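Local coordinates for uncharacterized protein (Acinetobacter baumannii, PDB 4PAR), which probably binds and cleaves DNA containing 5-hydroxymethylcytosine, as a restriction endonuclease that joins a Vsr-like nuclease domain to an SRA-like domain, at residues V30-I34 with D61-P65; E72-G76 with E94-S98; D241-E247 with D300-R306. The protein carries 3 engineered substitutions. The contacts are given in a common frame with arbitrary orientation. Residue numbers count along the deposited sequence, not the author numbering.

Interaction 1. Residues V30-I34 with D61-P65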
ATOM      1  N   VAL F  30      26.503 -12.120  -2.938  1.00 62.13           N
ATOM      2  CA  VAL F  30      25.557 -13.224  -2.925  1.00 58.20           C
ATOM      3  C   VAL F  30      25.394 -13.820  -4.317  1.00 54.38           C
ATOM      4  O   VAL F  30      25.487 -15.040  -4.491  1.00 57.45           O
ATOM      5  CB  VAL F  30      24.192 -12.787  -2.382  1.00 49.75           C
ATOM      6  CG1 VAL F  30      23.171 -13.913  -2.532  1.00 43.38           C
ATOM      7  CG2 VAL F  30      24.328 -12.357  -0.918  1.00 41.43           C
ATOM      8  N   SER F  31      25.167 -12.968  -5.312  1.00 62.47           N
ATOM      9  CA  SER F  31      24.942 -13.472  -6.662  1.00 47.52           C
ATOM     10  C   SER F  31      26.168 -14.245  -7.137  1.00 51.73           C
ATOM     11  O   SER F  31      26.038 -15.314  -7.752  1.00 47.70           O
ATOM     12  CB  SER F  31      24.607 -12.338  -7.630  1.00 45.27           C
ATOM     13  OG  SER F  31      25.703 -11.457  -7.790  1.00 68.35           O
ATOM     14  N   ARG F  32      27.358 -13.736  -6.824  1.00 50.11           N
ATOM     15  CA  ARG F  32      28.563 -14.431  -7.257  1.00 54.35           C
ATOM     16  C   ARG F  32      28.693 -15.782  -6.550  1.00 61.68           C
ATOM     17  O   ARG F  32      29.052 -16.779  -7.182  1.00 63.84           O
ATOM     18  CB  ARG F  32      29.820 -13.588  -7.030  1.00 51.00           C
ATOM     19  CG  ARG F  32      31.058 -14.274  -7.586  1.00 54.00           C
ATOM     20  CD  ARG F  32      32.300 -13.413  -7.533  1.00 60.45           C
ATOM     21  NE  ARG F  32      33.493 -14.205  -7.820  1.00 60.67           N
ATOM     22  CZ  ARG F  32      34.007 -14.382  -9.032  1.00 64.35           C
ATOM     23  NH1 ARG F  32      33.436 -13.819 -10.092  1.00 99.81           N
ATOM     24  NH2 ARG F  32      35.095 -15.122  -9.186  1.00 69.35           N
ATOM     25  N   ILE F  33      28.385 -15.822  -5.254  1.00 55.63           N
ATOM     26  CA  ILE F  33      28.413 -17.089  -4.518  1.00 56.80           C
ATOM     27  C   ILE F  33      27.487 -18.113  -5.160  1.00 64.06           C
ATOM     28  O   ILE F  33      27.899 -19.236  -5.456  1.00 76.42           O
ATOM     29  CB  ILE F  33      28.004 -16.924  -3.038  1.00 65.55           C
ATOM     30  CG1 ILE F  33      29.101 -16.208  -2.254  1.00 56.95           C
ATOM     31  CG2 ILE F  33      27.726 -18.285  -2.397  1.00 46.64           C
ATOM     32  CD1 ILE F  33      28.772 -16.030  -0.802  1.00 50.48           C
ATOM     33  N   ILE F  34      26.239 -17.717  -5.385  1.00 51.20           N
ATOM     34  CA  ILE F  34      25.271 -18.625  -5.981  1.00 52.02           C
ATOM     35  C   ILE F  34      25.700 -19.117  -7.356  1.00 59.17           C
ATOM     36  O   ILE F  34      25.725 -20.324  -7.594  1.00 78.78           O
ATOM     37  CB  ILE F  34      23.900 -17.978  -6.100  1.00 50.66           C
ATOM     38  CG1 ILE F  34      23.413 -17.564  -4.717  1.00 56.08           C
ATOM     39  CG2 ILE F  34      22.923 -18.961  -6.714  1.00 48.67           C
ATOM     40  CD1 ILE F  34      23.308 -18.729  -3.751  1.00 49.14           C
ATOM     41  N   ASP F  61      22.485 -12.230   4.910  1.00 56.83           N
ATOM     42  CA  ASP F  61      22.345 -11.949   3.487  1.00 50.69           C
ATOM     43  C   ASP F  61      22.095 -13.202   2.655  1.00 48.80           C
ATOM     44  O   ASP F  61      21.256 -13.192   1.755  1.00 54.07           O
ATOM     45  CB  ASP F  61      23.591 -11.219   2.978  1.00 54.38           C
ATOM     46  CG  ASP F  61      23.767  -9.857   3.622  1.00 73.03           C
ATOM     47  OD1 ASP F  61      22.775  -9.091   3.675  1.00 67.01           O
ATOM     48  OD2 ASP F  61      24.891  -9.562   4.090  1.00 79.85           O
ATOM     49  N   LEU F  62      22.825 -14.275   2.942  1.00 48.96           N
ATOM     50  CA  LEU F  62      22.559 -15.541   2.260  1.00 50.16           C
ATOM     51  C   LEU F  62      22.453 -16.699   3.264  1.00 48.97           C
ATOM     52  O   LEU F  62      23.235 -16.777   4.201  1.00 56.83           O
ATOM     53  CB  LEU F  62      23.645 -15.819   1.219  1.00 57.10           C
ATOM     54  CG  LEU F  62      23.464 -17.071   0.359  1.00 59.51           C
ATOM     55  CD1 LEU F  62      22.229 -16.944  -0.503  1.00 61.63           C
ATOM     56  CD2 LEU F  62      24.688 -17.319  -0.497  1.00 47.66           C
ATOM     57  N   TYR F  63      21.473 -17.584   3.077  1.00 63.16           N
ATOM     58  CA  TYR F  63      21.230 -18.678   4.028  1.00 45.08           C
ATOM     59  C   TYR F  63      20.905 -20.015   3.364  1.00 49.74           C
ATOM     60  O   TYR F  63      19.958 -20.118   2.589  1.00 61.05           O
ATOM     61  CB  TYR F  63      20.093 -18.293   4.974  1.00 51.95           C
ATOM     62  CG  TYR F  63      19.600 -19.403   5.881  1.00 77.53           C
ATOM     63  CD1 TYR F  63      20.484 -20.252   6.536  1.00 71.73           C
ATOM     64  CD2 TYR F  63      18.243 -19.582   6.102  1.00 84.71           C
ATOM     65  CE1 TYR F  63      20.027 -21.253   7.373  1.00 64.95           C
ATOM     66  CE2 TYR F  63      17.778 -20.580   6.935  1.00 79.54           C
ATOM     67  CZ  TYR F  63      18.670 -21.411   7.571  1.00 75.25           C
ATOM     68  OH  TYR F  63      18.196 -22.404   8.403  1.00 68.57           O
ATOM     69  N   PHE F  64      21.694 -21.036   3.684  1.00 54.04           N
ATOM     70  CA  PHE F  64      21.410 -22.404   3.266  1.00 65.58           C
ATOM     71  C   PHE F  64      20.898 -23.207   4.458  1.00 73.54           C
ATOM     72  O   PHE F  64      21.670 -23.540   5.368  1.00 61.00           O
ATOM     73  CB  PHE F  64      22.654 -23.071   2.680  1.00 52.66           C
ATOM     74  CG  PHE F  64      23.252 -22.331   1.525  1.00 67.94           C
ATOM     75  CD1 PHE F  64      22.791 -22.541   0.235  1.00 87.23           C
ATOM     76  CD2 PHE F  64      24.288 -21.435   1.723  1.00 65.93           C
ATOM     77  CE1 PHE F  64      23.348 -21.862  -0.831  1.00 69.12           C
ATOM     78  CE2 PHE F  64      24.845 -20.754   0.664  1.00 59.82           C
ATOM     79  CZ  PHE F  64      24.376 -20.969  -0.615  1.00 70.46           C
ATOM     80  N   PRO F  65      19.591 -23.512   4.458  1.00 64.32           N
ATOM     81  CA  PRO F  65      18.879 -24.202   5.537  1.00 68.25           C
ATOM     82  C   PRO F  65      19.301 -25.648   5.711  1.00 77.16           C
ATOM     83  O   PRO F  65      19.372 -26.131   6.839  1.00 91.48           O
ATOM     84  CB  PRO F  65      17.414 -24.129   5.091  1.00 63.46           C
ATOM     85  CG  PRO F  65      17.364 -23.001   4.125  1.00 65.94           C
ATOM     86  CD  PRO F  65      18.668 -23.058   3.407  1.00 70.37           C
TER

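Interaction 2. Residues E72-G76 with E94-S98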
ATOM      1  N   GLU F  72      27.309 -13.544   5.589  1.00 61.05           N
ATOM      2  CA  GLU F  72      27.072 -12.143   5.888  1.00 67.58           C
ATOM      3  C   GLU F  72      28.135 -11.266   5.234  1.00 79.56           C
ATOM      4  O   GLU F  72      29.338 -11.503   5.400  1.00 87.33           O
ATOM      5  CB  GLU F  72      27.070 -11.923   7.398  1.00 76.49           C
ATOM      6  CG  GLU F  72      26.898 -10.482   7.814  1.00 84.34           C
ATOM      7  CD  GLU F  72      27.058 -10.288   9.306  1.00 93.48           C
ATOM      8  OE1 GLU F  72      28.079 -10.744   9.862  1.00 94.86           O
ATOM      9  OE2 GLU F  72      26.156  -9.684   9.923  1.00104.19           O
ATOM     10  N   VAL F  73      27.694 -10.264   4.484  1.00 59.54           N
ATOM     11  CA  VAL F  73      28.598  -9.239   3.996  1.00 68.72           C
ATOM     12  C   VAL F  73      28.896  -8.233   5.109  1.00 64.91           C
ATOM     13  O   VAL F  73      27.971  -7.654   5.694  1.00 57.48           O
ATOM     14  CB  VAL F  73      28.010  -8.502   2.776  1.00 63.88           C
ATOM     15  CG1 VAL F  73      28.823  -7.256   2.473  1.00 56.17           C
ATOM     16  CG2 VAL F  73      27.946  -9.437   1.569  1.00 57.69           C
ATOM     17  N   ASP F  74      30.179  -8.053   5.424  1.00 64.80           N
ATOM     18  CA  ASP F  74      30.602  -7.035   6.382  1.00 64.72           C
ATOM     19  C   ASP F  74      31.109  -5.804   5.654  1.00 74.09           C
ATOM     20  O   ASP F  74      32.097  -5.850   4.921  1.00 73.64           O
ATOM     21  CB  ASP F  74      31.695  -7.550   7.333  1.00 72.98           C
ATOM     22  CG  ASP F  74      32.047  -6.535   8.447  1.00 85.95           C
ATOM     23  OD1 ASP F  74      31.584  -5.372   8.387  1.00 94.16           O
ATOM     24  OD2 ASP F  74      32.791  -6.902   9.384  1.00 87.09           O
ATOM     25  N   GLU F  75      30.354  -4.737   5.822  1.00 77.25           N
ATOM     26  CA  GLU F  75      30.765  -3.396   5.542  1.00 73.07           C
ATOM     27  C   GLU F  75      30.792  -2.677   6.861  1.00 92.45           C
ATOM     28  O   GLU F  75      31.730  -1.987   7.188  1.00103.71           O
ATOM     29  CB  GLU F  75      29.735  -2.732   4.668  1.00 72.38           C
ATOM     30  CG  GLU F  75      29.144  -3.650   3.632  1.00 73.59           C
ATOM     31  CD  GLU F  75      28.166  -2.933   2.744  1.00 88.38           C
ATOM     32  OE1 GLU F  75      27.866  -1.773   3.034  1.00109.57           O
ATOM     33  OE2 GLU F  75      27.696  -3.519   1.764  1.00 76.97           O
ATOM     34  N   GLY F  76      29.732  -2.836   7.634  1.00101.98           N
ATOM     35  CA  GLY F  76      29.717  -2.245   8.946  1.00 93.99           C
ATOM     36  C   GLY F  76      29.821  -0.747   8.936  1.00109.66           C
ATOM     37  O   GLY F  76      30.841  -0.206   8.591  1.00135.73           O
ATOM     38  N   GLU F  94      26.952 -15.273  15.543  1.00 95.61           N
ATOM     39  CA  GLU F  94      25.769 -14.482  15.220  1.00 83.13           C
ATOM     40  C   GLU F  94      26.132 -13.280  14.345  1.00 86.73           C
ATOM     41  O   GLU F  94      27.260 -12.793  14.402  1.00108.06           O
ATOM     42  CB  GLU F  94      25.089 -14.016  16.507  1.00 98.16           C
ATOM     43  CG  GLU F  94      24.676 -15.144  17.430  1.00 99.27           C
ATOM     44  CD  GLU F  94      23.967 -14.642  18.668  1.00109.15           C
ATOM     45  OE1 GLU F  94      23.975 -13.413  18.892  1.00116.34           O
ATOM     46  OE2 GLU F  94      23.403 -15.471  19.414  1.00115.16           O
ATOM     47  N   PRO F  95      25.180 -12.805  13.521  1.00 81.01           N
ATOM     48  CA  PRO F  95      25.464 -11.717  12.575  1.00 79.60           C
ATOM     49  C   PRO F  95      25.865 -10.408  13.249  1.00 74.89           C
ATOM     50  O   PRO F  95      25.600 -10.210  14.432  1.00 80.52           O
ATOM     51  CB  PRO F  95      24.138 -11.552  11.827  1.00 56.32           C
ATOM     52  CG  PRO F  95      23.115 -12.128  12.730  1.00 56.90           C
ATOM     53  CD  PRO F  95      23.785 -13.265  13.416  1.00 67.89           C
ATOM     54  N   LEU F  96      26.518  -9.532  12.495  1.00 73.70           N
ATOM     55  CA  LEU F  96      26.951  -8.241  13.021  1.00 83.78           C
ATOM     56  C   LEU F  96      25.864  -7.175  12.886  1.00 77.81           C
ATOM     57  O   LEU F  96      25.919  -6.131  13.538  1.00 76.99           O
ATOM     58  CB  LEU F  96      28.222  -7.772  12.303  1.00 77.50           C
ATOM     59  CG  LEU F  96      29.597  -8.343  12.664  1.00 77.41           C
ATOM     60  CD1 LEU F  96      29.510  -9.672  13.378  1.00 92.75           C
ATOM     61  CD2 LEU F  96      30.439  -8.482  11.406  1.00 73.62           C
ATOM     62  N   TYR F  97      24.870  -7.442  12.045  1.00 65.34           N
ATOM     63  CA  TYR F  97      23.870  -6.432  11.719  1.00 66.79           C
ATOM     64  C   TYR F  97      22.528  -6.787  12.315  1.00 66.35           C
ATOM     65  O   TYR F  97      22.048  -7.904  12.142  1.00 66.40           O
ATOM     66  CB  TYR F  97      23.721  -6.272  10.205  1.00 73.88           C
ATOM     67  CG  TYR F  97      24.978  -5.858   9.481  1.00 82.59           C
ATOM     68  CD1 TYR F  97      25.914  -6.803   9.089  1.00 91.03           C
ATOM     69  CD2 TYR F  97      25.221  -4.524   9.173  1.00 77.97           C
ATOM     70  CE1 TYR F  97      27.059  -6.439   8.420  1.00 80.20           C
ATOM     71  CE2 TYR F  97      26.367  -4.148   8.501  1.00 88.81           C
ATOM     72  CZ  TYR F  97      27.284  -5.113   8.128  1.00 88.20           C
ATOM     73  OH  TYR F  97      28.432  -4.766   7.459  1.00 90.11           O
ATOM     74  N   SER F  98      21.915  -5.829  12.999  1.00 70.11           N
ATOM     75  CA  SER F  98      20.651  -6.077  13.676  1.00 72.31           C
ATOM     76  C   SER F  98      19.640  -4.978  13.380  1.00 84.65           C
ATOM     77  O   SER F  98      19.934  -4.038  12.653  1.00107.39           O
ATOM     78  CB  SER F  98      20.878  -6.200  15.180  1.00 86.58           C
ATOM     79  OG  SER F  98      21.589  -5.079  15.671  1.00 92.46           O
TER

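Interaction 3. Residues D241-E247 with D300-R306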
ATOM      1  N   ASP F 241      16.798 -19.870  21.204  1.00 75.54           N
ATOM      2  CA  ASP F 241      17.276 -21.190  20.810  1.00 74.78           C
ATOM      3  C   ASP F 241      16.116 -22.119  20.443  1.00 80.08           C
ATOM      4  O   ASP F 241      16.322 -23.257  20.011  1.00 74.33           O
ATOM      5  CB  ASP F 241      18.123 -21.806  21.928  1.00 96.72           C
ATOM      6  CG  ASP F 241      17.492 -21.643  23.305  1.00111.54           C
ATOM      7  OD1 ASP F 241      16.253 -21.497  23.389  1.00105.68           O
ATOM      8  OD2 ASP F 241      18.237 -21.667  24.307  1.00117.06           O
ATOM      9  N   GLY F 242      14.895 -21.624  20.622  1.00 80.73           N
ATOM     10  CA  GLY F 242      13.700 -22.368  20.264  1.00 75.90           C
ATOM     11  C   GLY F 242      13.369 -23.481  21.235  1.00 97.83           C
ATOM     12  O   GLY F 242      12.619 -24.399  20.903  1.00112.51           O
ATOM     13  N   LEU F 243      13.937 -23.411  22.434  1.00100.35           N
ATOM     14  CA  LEU F 243      13.686 -24.421  23.455  1.00101.36           C
ATOM     15  C   LEU F 243      12.355 -24.239  24.179  1.00 98.82           C
ATOM     16  O   LEU F 243      11.581 -25.185  24.314  1.00103.91           O
ATOM     17  CB  LEU F 243      14.816 -24.424  24.481  1.00107.73           C
ATOM     18  CG  LEU F 243      16.193 -24.812  23.948  1.00112.02           C
ATOM     19  CD1 LEU F 243      17.189 -24.926  25.093  1.00121.87           C
ATOM     20  CD2 LEU F 243      16.105 -26.113  23.168  1.00108.09           C
ATOM     21  N   THR F 244      12.087 -23.020  24.636  1.00 93.44           N
ATOM     22  CA  THR F 244      10.952 -22.785  25.522  1.00105.32           C
ATOM     23  C   THR F 244       9.983 -21.741  24.980  1.00102.00           C
ATOM     24  O   THR F 244      10.381 -20.640  24.603  1.00105.28           O
ATOM     25  CB  THR F 244      11.417 -22.343  26.934  1.00 98.12           C
ATOM     26  OG1 THR F 244      10.886 -21.047  27.236  1.00 95.10           O
ATOM     27  CG2 THR F 244      12.940 -22.301  27.021  1.00 93.01           C
ATOM     28  N   ILE F 245       8.706 -22.102  24.959  1.00102.68           N
ATOM     29  CA  ILE F 245       7.641 -21.212  24.517  1.00 96.01           C
ATOM     30  C   ILE F 245       6.723 -20.833  25.676  1.00102.57           C
ATOM     31  O   ILE F 245       6.205 -21.706  26.365  1.00110.61           O
ATOM     32  CB  ILE F 245       6.803 -21.865  23.414  1.00 89.96           C
ATOM     33  CG1 ILE F 245       7.656 -22.086  22.165  1.00 97.48           C
ATOM     34  CG2 ILE F 245       5.572 -21.022  23.109  1.00 91.32           C
ATOM     35  CD1 ILE F 245       6.899 -22.694  20.999  1.00 94.97           C
ATOM     36  N   THR F 246       6.517 -19.538  25.893  1.00100.71           N
ATOM     37  CA  THR F 246       5.612 -19.096  26.952  1.00100.72           C
ATOM     38  C   THR F 246       4.270 -18.639  26.386  1.00101.44           C
ATOM     39  O   THR F 246       4.216 -17.827  25.450  1.00 99.87           O
ATOM     40  CB  THR F 246       6.214 -17.947  27.789  1.00102.90           C
ATOM     41  OG1 THR F 246       6.169 -16.722  27.044  1.00105.90           O
ATOM     42  CG2 THR F 246       7.652 -18.258  28.180  1.00106.13           C
ATOM     43  N   GLU F 247       3.195 -19.179  26.962  1.00106.51           N
ATOM     44  CA  GLU F 247       1.829 -18.811  26.598  1.00108.25           C
ATOM     45  C   GLU F 247       1.112 -18.074  27.731  1.00116.05           C
ATOM     46  O   GLU F 247       1.176 -18.477  28.901  1.00150.02           O
ATOM     47  CB  GLU F 247       1.019 -20.047  26.193  1.00109.17           C
ATOM     48  CG  GLU F 247      -0.391 -19.707  25.709  1.00118.23           C
ATOM     49  CD  GLU F 247      -1.172 -20.915  25.217  1.00118.21           C
ATOM     50  OE1 GLU F 247      -0.716 -22.059  25.436  1.00111.56           O
ATOM     51  OE2 GLU F 247      -2.246 -20.716  24.607  1.00113.57           O
ATOM     52  N   ASP F 300       4.082 -14.950  32.769  1.00169.14           N
ATOM     53  CA  ASP F 300       4.619 -15.964  31.834  1.00164.28           C
ATOM     54  C   ASP F 300       3.700 -17.188  31.733  1.00160.42           C
ATOM     55  O   ASP F 300       3.595 -17.805  30.667  1.00152.70           O
ATOM     56  CB  ASP F 300       6.039 -16.393  32.250  1.00164.83           C
ATOM     57  CG  ASP F 300       7.059 -15.274  32.069  1.00157.60           C
ATOM     58  OD1 ASP F 300       6.633 -14.101  32.039  1.00157.43           O
ATOM     59  OD2 ASP F 300       8.273 -15.551  31.952  1.00149.15           O
ATOM     60  N   GLY F 301       3.029 -17.523  32.834  1.00164.04           N
ATOM     61  CA  GLY F 301       1.931 -18.477  32.787  1.00161.83           C
ATOM     62  C   GLY F 301       2.343 -19.837  32.272  1.00150.15           C
ATOM     63  O   GLY F 301       3.207 -20.487  32.856  1.00165.58           O
ATOM     64  N   ALA F 302       1.711 -20.270  31.184  1.00119.75           N
ATOM     65  CA  ALA F 302       2.030 -21.563  30.585  1.00114.18           C
ATOM     66  C   ALA F 302       3.440 -21.579  29.995  1.00118.78           C
ATOM     67  O   ALA F 302       3.869 -20.615  29.366  1.00126.92           O
ATOM     68  CB  ALA F 302       1.011 -21.916  29.511  1.00112.53           C
ATOM     69  N   VAL F 303       4.154 -22.680  30.195  1.00117.21           N
ATOM     70  CA  VAL F 303       5.502 -22.824  29.662  1.00106.50           C
ATOM     71  C   VAL F 303       5.661 -24.192  29.016  1.00104.52           C
ATOM     72  O   VAL F 303       5.399 -25.218  29.637  1.00106.82           O
ATOM     73  CB  VAL F 303       6.570 -22.628  30.758  1.00108.50           C
ATOM     74  CG1 VAL F 303       7.906 -23.220  30.324  1.00106.04           C
ATOM     75  CG2 VAL F 303       6.722 -21.151  31.087  1.00109.58           C
ATOM     76  N   TRP F 304       6.087 -24.194  27.760  1.00107.91           N
ATOM     77  CA  TRP F 304       6.238 -25.415  26.987  1.00106.59           C
ATOM     78  C   TRP F 304       7.704 -25.611  26.624  1.00101.41           C
ATOM     79  O   TRP F 304       8.286 -24.789  25.924  1.00 99.74           O
ATOM     80  CB  TRP F 304       5.372 -25.362  25.721  1.00 97.07           C
ATOM     81  CG  TRP F 304       3.931 -25.004  25.986  1.00101.15           C
ATOM     82  CD1 TRP F 304       3.416 -23.750  26.160  1.00100.72           C
ATOM     83  CD2 TRP F 304       2.826 -25.912  26.107  1.00102.07           C
ATOM     84  NE1 TRP F 304       2.061 -23.822  26.385  1.00103.49           N
ATOM     85  CE2 TRP F 304       1.676 -25.136  26.357  1.00104.36           C
ATOM     86  CE3 TRP F 304       2.700 -27.302  26.029  1.00102.78           C
ATOM     87  CZ2 TRP F 304       0.415 -25.707  26.529  1.00113.84           C
ATOM     88  CZ3 TRP F 304       1.448 -27.865  26.200  1.00108.15           C
ATOM     89  CH2 TRP F 304       0.323 -27.069  26.450  1.00109.93           C
ATOM     90  N   LYS F 305       8.299 -26.690  27.121  1.00106.08           N
ATOM     91  CA  LYS F 305       9.690 -27.019  26.823  1.00101.80           C
ATOM     92  C   LYS F 305       9.733 -27.976  25.636  1.00 93.39           C
ATOM     93  O   LYS F 305       8.850 -28.818  25.494  1.00 94.49           O
ATOM     94  CB  LYS F 305      10.374 -27.635  28.049  1.00112.50           C
ATOM     95  CG  LYS F 305      11.833 -28.032  27.847  1.00113.45           C
ATOM     96  CD  LYS F 305      12.385 -28.735  29.079  1.00126.61           C
ATOM     97  CE  LYS F 305      13.804 -29.231  28.847  1.00134.89           C
ATOM     98  NZ  LYS F 305      13.868 -30.265  27.777  1.00127.33           N
ATOM     99  N   ARG F 306      10.750 -27.855  24.785  1.00 91.00           N
ATOM    100  CA  ARG F 306      10.811 -28.688  23.585  1.00 99.21           C
ATOM    101  C   ARG F 306      11.578 -29.980  23.847  1.00110.16           C
ATOM    102  O   ARG F 306      12.798 -29.973  24.028  1.00103.18           O
ATOM    103  CB  ARG F 306      11.464 -27.925  22.430  1.00 85.06           C
ATOM    104  CG  ARG F 306      11.526 -28.717  21.136  1.00 83.37           C
ATOM    105  CD  ARG F 306      12.195 -27.921  20.033  1.00107.56           C
ATOM    106  NE  ARG F 306      13.639 -27.817  20.223  1.00120.82           N
ATOM    107  CZ  ARG F 306      14.429 -27.034  19.493  1.00109.77           C
ATOM    108  NH1 ARG F 306      13.910 -26.281  18.533  1.00 95.05           N
ATOM    109  NH2 ARG F 306      15.733 -26.999  19.728  1.00103.49           N
TER

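Interaction 1. Residues V30-I34 with D61-P65
Val30 enters the contact first. It sits on helix 26-37 with its CA-to-CB bond aimed at the strand, and its CG1 lies 3.8 Å from Leu62 CD1. Its CG2 touches the aliphatic part of Asp61, 4.1 Å from Asp61 CB; the carboxylate turns away to a salt bridge with Lys23 and a hydrogen bond with the backbone nitrogen of Val73. Ser31 points away from the strand, and Arg32, out of its reach, packs on His140 and Ile143 of helix 136-159 and hydrogen-bonds Asn38 of the second subunit. One turn on from Val30, Ile33 comes back to the strand and sets CG2 3.7 Å from Leu62 CD2. Ile34 follows. Its CA-to-CB bond points sideways, but CD1 swings in to 3.8 Å from Leu62 CD2 and 4.0 Å from Phe64 CZ. Leu62 thus meets all three of Val30, Ile33 and Ile34, while Phe64, next but one along the strand, extends the same greasy face; Tyr63 between them turns to the other side of the sheet, where it stacks on His70. The interface is apolar and small, 235 Å², and the axes of helix 30-34 and strand 62-64 approach to 10.4 Å, their directions 32° apart. Ile71 from the neighbouring strand and Phe44 join the same packing. Opposite Ile71, Asp61 and Leu62 form a classic beta bulge, just where the strand turns its corner. A helix laid over a mixed sheet in this way is what the alpha/beta core of a PD-(D/E)XK nuclease looks like.

Interaction 2. Residues E72-G76 with E94-S98
Tyr97 runs its ring edge-on against the chain from Asp74 to Gly76, placing its hydroxyl where strand 69-74 of the PD-(D/E)XK-type nuclease core gives way to a loop. The segment 94-98 does not pair with that strand as a sheet would: the backbones stay too far apart. Side chains bridge the gap instead, and they hold the small two-stranded sheet of 85-87 and 97-99 against the core. Glu72 does this from the core side: reaching across, it offers its carboxylate to the backbone where strand 97-99 begins, with Leu96 N donating to Glu72 OE2 at 2.6 Å and Tyr97 N giving a weak bond to the same OE2 at 3.3 Å. Arg122 balances the charge through a salt bridge. Leu96 lies alongside, its CD2 3.5 Å from Asp74 OD2, while Lys23 meets the Tyr97 ring in a cation-pi contact. Gly76 has a phi of 62°, and a CB there would run into Asp74 OD1. At the tip of the ring, Tyr97 OH accepts from two successive backbone amides, Glu75 N at 2.5 Å and Gly76 N at a very short 2.3 Å.

Interaction 3. Residues D241-E247 with D300-R306
The oddest feature here is the carbonyl of Gly242 lying over one face of the Arg306 guanidinium: Gly242 O is 3.3 Å from Arg306 NH1, yet the angle is too poor for a hydrogen bond, and Tyr291 supplies that oxygen with a weak one. Gly242 belongs to an Asx turn in which Asp241 OD1 takes the amide of Leu243, Leu243 N, at 3.2 Å; the same carboxylate oxygen also meets Ser239. Leu243 completes this end, its CD2 3.6 Å from Arg306 NH2, and Arg306 N gives a weak bond to Leu243 O at 2.8 Å. Beyond the turn the two segments settle into an antiparallel ladder. Ile245 and Trp304 form a hydrogen-bonded pair, with Ile245 N to Trp304 O and Trp304 N to Ile245 O both 2.9 Å. Glu247 and Ala302 make the next such pair: Glu247 N to Ala302 O is sound at 2.9 Å, but Ala302 N to Glu247 O, 3.0 Å, is weak, at the start of strand 302-312. Thr244 with Lys305 and Thr246 with Val303 are the non-hydrogen-bonded pairs, on the more open face. Ile245, Glu247, Ala302 and Trp304 occupy the buried one, where Trp304 NE1 gives Glu247 OE1 a weak bond at 3.4 Å and Arg269 forms a salt bridge with that same oxygen. This is sheet-building within the SRA-like domain: strand 244-247 lies between 236-238 and 302-312, strand 302-312 also pairs with 283-295, and Trp262 of helix 252-264 packs on Glu247 and Ala302.

From the N terminus, interaction 1 closes first, bringing helix 26-37 down on strand 57-64 across a loop of 26 residues. Interaction 2 follows, looping from the end of strand 69-74 to strand 97-99 over 17 residues. The two are in series but joined: strands 57-64 and 69-74 are neighbours in one sheet, and Asp61 of interaction 1 reaches Val73 of interaction 2. Together they tie helix, sheet and the small two-stranded sheet into the nuclease domain. Interaction 3 closes a longer loop of 52 residues within the SRA-like domain, its centre about 32 Å from that of interaction 1 and 29 Å from that of interaction 2. None nests or crosses.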